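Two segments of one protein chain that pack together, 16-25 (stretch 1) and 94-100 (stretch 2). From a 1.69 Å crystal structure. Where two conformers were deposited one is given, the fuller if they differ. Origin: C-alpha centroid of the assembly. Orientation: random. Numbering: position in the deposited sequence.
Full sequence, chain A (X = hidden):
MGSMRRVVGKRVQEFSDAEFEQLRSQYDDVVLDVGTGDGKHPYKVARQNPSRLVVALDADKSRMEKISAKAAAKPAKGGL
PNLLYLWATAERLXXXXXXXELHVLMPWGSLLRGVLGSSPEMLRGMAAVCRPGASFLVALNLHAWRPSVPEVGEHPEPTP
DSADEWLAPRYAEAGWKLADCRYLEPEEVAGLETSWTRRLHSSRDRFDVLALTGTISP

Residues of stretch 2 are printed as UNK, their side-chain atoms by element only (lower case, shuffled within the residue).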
# COMPACT_ATOMS: atom_id res chain seq x y z
N SER A 16 3.98 -11.93 -18.53
CA SER A 16 3.95 -10.78 -19.43
C SER A 16 2.86 -9.78 -19.09
O SER A 16 1.85 -10.11 -18.47
CB SER A 16 3.77 -11.26 -20.87
OG SER A 16 2.50 -11.87 -21.04
N ASP A 17 3.07 -8.53 -19.51
CA ASP A 17 2.06 -7.49 -19.38
C ASP A 17 0.77 -7.90 -20.06
O ASP A 17 -0.33 -7.57 -19.62
CB ASP A 17 2.57 -6.19 -20.01
CG ASP A 17 3.93 -5.78 -19.50
OD1 ASP A 17 4.31 -6.24 -18.40
OD2 ASP A 17 4.62 -5.00 -20.19
N ALA A 18 0.91 -8.61 -21.18
CA ALA A 18 -0.24 -9.08 -21.94
C ALA A 18 -1.07 -10.06 -21.12
O ALA A 18 -2.30 -10.05 -21.16
CB ALA A 18 0.21 -9.72 -23.25
N GLU A 19 -0.39 -10.92 -20.36
CA GLU A 19 -1.08 -11.86 -19.49
C GLU A 19 -1.78 -11.13 -18.35
O GLU A 19 -2.89 -11.50 -17.94
CB GLU A 19 -0.08 -12.87 -18.94
CG GLU A 19 -0.69 -13.99 -18.13
CD GLU A 19 0.28 -15.14 -17.93
OE1 GLU A 19 -0.00 -16.01 -17.08
OE2 GLU A 19 1.32 -15.16 -18.63
N PHE A 20 -1.14 -10.09 -17.83
CA PHE A 20 -1.77 -9.28 -16.79
C PHE A 20 -3.03 -8.62 -17.32
O PHE A 20 -4.05 -8.59 -16.65
CB PHE A 20 -0.83 -8.21 -16.25
CG PHE A 20 -1.48 -7.34 -15.21
CD1 PHE A 20 -1.62 -7.80 -13.91
CD2 PHE A 20 -1.98 -6.09 -15.53
CE1 PHE A 20 -2.23 -7.02 -12.94
CE2 PHE A 20 -2.60 -5.30 -14.57
CZ PHE A 20 -2.72 -5.77 -13.27
N GLU A 21 -2.95 -8.08 -18.54
CA GLU A 21 -4.09 -7.39 -19.13
C GLU A 21 -5.30 -8.30 -19.28
O GLU A 21 -6.43 -7.90 -19.01
CB GLU A 21 -3.71 -6.77 -20.47
CG GLU A 21 -3.04 -5.44 -20.32
CD GLU A 21 -3.78 -4.55 -19.34
OE1 GLU A 21 -5.01 -4.41 -19.47
OE2 GLU A 21 -3.12 -4.00 -18.43
N GLN A 22 -5.05 -9.53 -19.72
CA GLN A 22 -6.13 -10.50 -19.86
C GLN A 22 -6.77 -10.79 -18.50
O GLN A 22 -7.99 -10.90 -18.40
CB GLN A 22 -5.62 -11.79 -20.51
CG GLN A 22 -5.13 -11.59 -21.94
CD GLN A 22 -4.67 -12.88 -22.59
OE1 GLN A 22 -4.87 -13.09 -23.79
NE2 GLN A 22 -4.04 -13.75 -21.81
N LEU A 23 -5.94 -10.90 -17.47
CA LEU A 23 -6.45 -11.13 -16.12
C LEU A 23 -7.29 -9.95 -15.66
O LEU A 23 -8.45 -10.11 -15.27
CB LEU A 23 -5.30 -11.36 -15.13
CG LEU A 23 -5.69 -11.48 -13.66
CD1 LEU A 23 -6.67 -12.63 -13.45
CD2 LEU A 23 -4.47 -11.67 -12.77
N ARG A 24 -6.71 -8.75 -15.71
CA ARG A 24 -7.37 -7.55 -15.22
C ARG A 24 -8.70 -7.32 -15.93
O ARG A 24 -9.64 -6.80 -15.34
CB ARG A 24 -6.51 -6.32 -15.47
CG ARG A 24 -6.94 -5.60 -16.73
CD ARG A 24 -6.19 -4.34 -16.96
NE ARG A 24 -6.45 -3.36 -15.93
CZ ARG A 24 -5.59 -2.40 -15.63
NH1 ARG A 24 -4.44 -2.34 -16.29
NH2 ARG A 24 -5.87 -1.52 -14.68
N SER A 25 -8.77 -7.68 -17.21
CA SER A 25 -9.93 -7.35 -18.03
C SER A 25 -11.19 -8.05 -17.52
O SER A 25 -12.31 -7.68 -17.89
CB SER A 25 -9.69 -7.67 -19.50
OG SER A 25 -9.53 -9.06 -19.71
N UNK A 94 6.18 -2.39 -10.98
CA UNK A 94 5.82 -3.19 -12.16
C UNK A 94 5.07 -2.32 -13.17
O UNK A 94 4.56 -1.25 -12.81
c UNK A 94 5.46 -2.82 -9.78
c UNK A 94 4.88 -4.26 -11.58
c UNK A 94 5.08 -4.22 -10.11
N UNK A 95 5.01 -2.77 -14.42
CA UNK A 95 4.35 -2.04 -15.50
C UNK A 95 2.83 -2.12 -15.38
O UNK A 95 2.15 -2.63 -16.27
c UNK A 95 5.08 -4.16 -16.31
c UNK A 95 5.58 -4.05 -14.88
c UNK A 95 4.84 -2.77 -16.76
N UNK A 96 2.31 -1.63 -14.25
CA UNK A 96 0.87 -1.58 -14.02
C UNK A 96 0.31 -0.29 -14.60
O UNK A 96 0.99 0.74 -14.63
c UNK A 96 -0.05 -4.01 -12.07
c UNK A 96 0.97 -2.93 -11.78
c UNK A 96 1.10 -2.70 -10.28
c UNK A 96 0.59 -1.64 -12.51
N UNK A 97 -0.93 -0.33 -15.05
CA UNK A 97 -1.56 0.89 -15.53
C UNK A 97 -3.02 0.91 -15.10
O UNK A 97 -3.63 -0.14 -14.94
c UNK A 97 -1.48 0.96 -17.05
o UNK A 97 -2.04 -0.20 -17.61
N UNK A 98 -3.55 2.10 -14.89
CA UNK A 98 -4.96 2.28 -14.58
C UNK A 98 -5.45 1.73 -13.25
O UNK A 98 -6.63 1.43 -13.10
N UNK A 99 -4.56 1.60 -12.27
CA UNK A 99 -4.98 1.21 -10.92
C UNK A 99 -6.03 2.20 -10.41
O UNK A 99 -5.91 3.40 -10.65
c UNK A 99 -4.24 1.01 -8.51
c UNK A 99 -2.79 0.06 -10.36
c UNK A 99 -3.77 1.18 -9.96
N UNK A 100 -7.06 1.70 -9.72
CA UNK A 100 -8.16 2.54 -9.26
C UNK A 100 -8.14 2.89 -7.78
O UNK A 100 -8.85 3.80 -7.34

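Position 94 has three side-chain carbons and no other side-chain element. The carbons form a ring that closes back onto the backbone N. They touch nothing on stretch 1. The closed ring settles the identity: this is Pro94.

Position 95 again has three carbons closing a ring onto its own backbone N. Here the CA-to-CB bond points toward stretch 1. One ring carbon lies 3.0 Å from Asp17 OD1, a tight approach of carbon to carboxylate oxygen. The residue is Pro95, and the carbon is its CG. Asp17 was deposited in two conformers, and this distance belongs to the one given.

Position 96 has four carbons, forked at the second. The backbone N is free of any ring and donates a weak hydrogen bond to Pro94 O, at 2.7 Å. The CA-to-CB bond points sideways, but the end of the side chain comes nearer to stretch 1. A terminal carbon reaches 3.4 Å from Phe20 CZ. Four carbons with the fork at the second make this Leu96. The touching atom is CD2, which meets the ring of Phe20 obliquely. Chi1 is m and chi2 is t.

Position 97 has one carbon followed by one oxygen, a short hydroxyl side chain. The side-chain oxygen of position 97 lies 3.5 Å from Arg24 NH1 and 4.0 Å from Glu21 OE2. The stronger link is through the backbone. The backbone O of position 97 accepts a hydrogen bond from Arg24 NH1 at 2.7 Å and another from Arg24 NH2 at 2.6 Å. One carbon and one hydroxyl oxygen make this Ser97.

Position 98 has no side-chain atoms at all. Its phi of 67° is a value that favours glycine. A CB placed ideally at position 98 would point toward stretch 1 and sit 3.3 Å from Arg24 NH2, so the bare backbone leaves room beside the guanidinium. This is Gly98.

Position 99 has three carbons, with one carrying the other two. Its side chain does not reach stretch 1. The closest contact is instead from its backbone, with the N of position 99 lying 4.2 Å from Arg24 NH2. Branching directly at CB gives Val99.

Position 100 again has no side-chain atoms. It makes no contact with stretch 1. The chain turns a corner here. This is Gly100.

The contact joins one helix to a segment that is mostly loop. Ser16 caps the helix start, with its OG accepting from Glu19 N at 3.1 Å. Phe20 and Leu96 provide the apolar contact, and both are buried. Arg24 provides the polar anchor: its two terminal nitrogens converge on a single carbonyl, Ser97 O, which lies near the guanidinium plane. Arg24 NH1 also forms a salt bridge with Glu21 OE2, at 3.0 Å. The same nitrogen therefore links a neighbour on the helix to the loop backbone. The contact buries 278 Å², counting both sides.

Stretch 2 (94-100) PPLSGVG
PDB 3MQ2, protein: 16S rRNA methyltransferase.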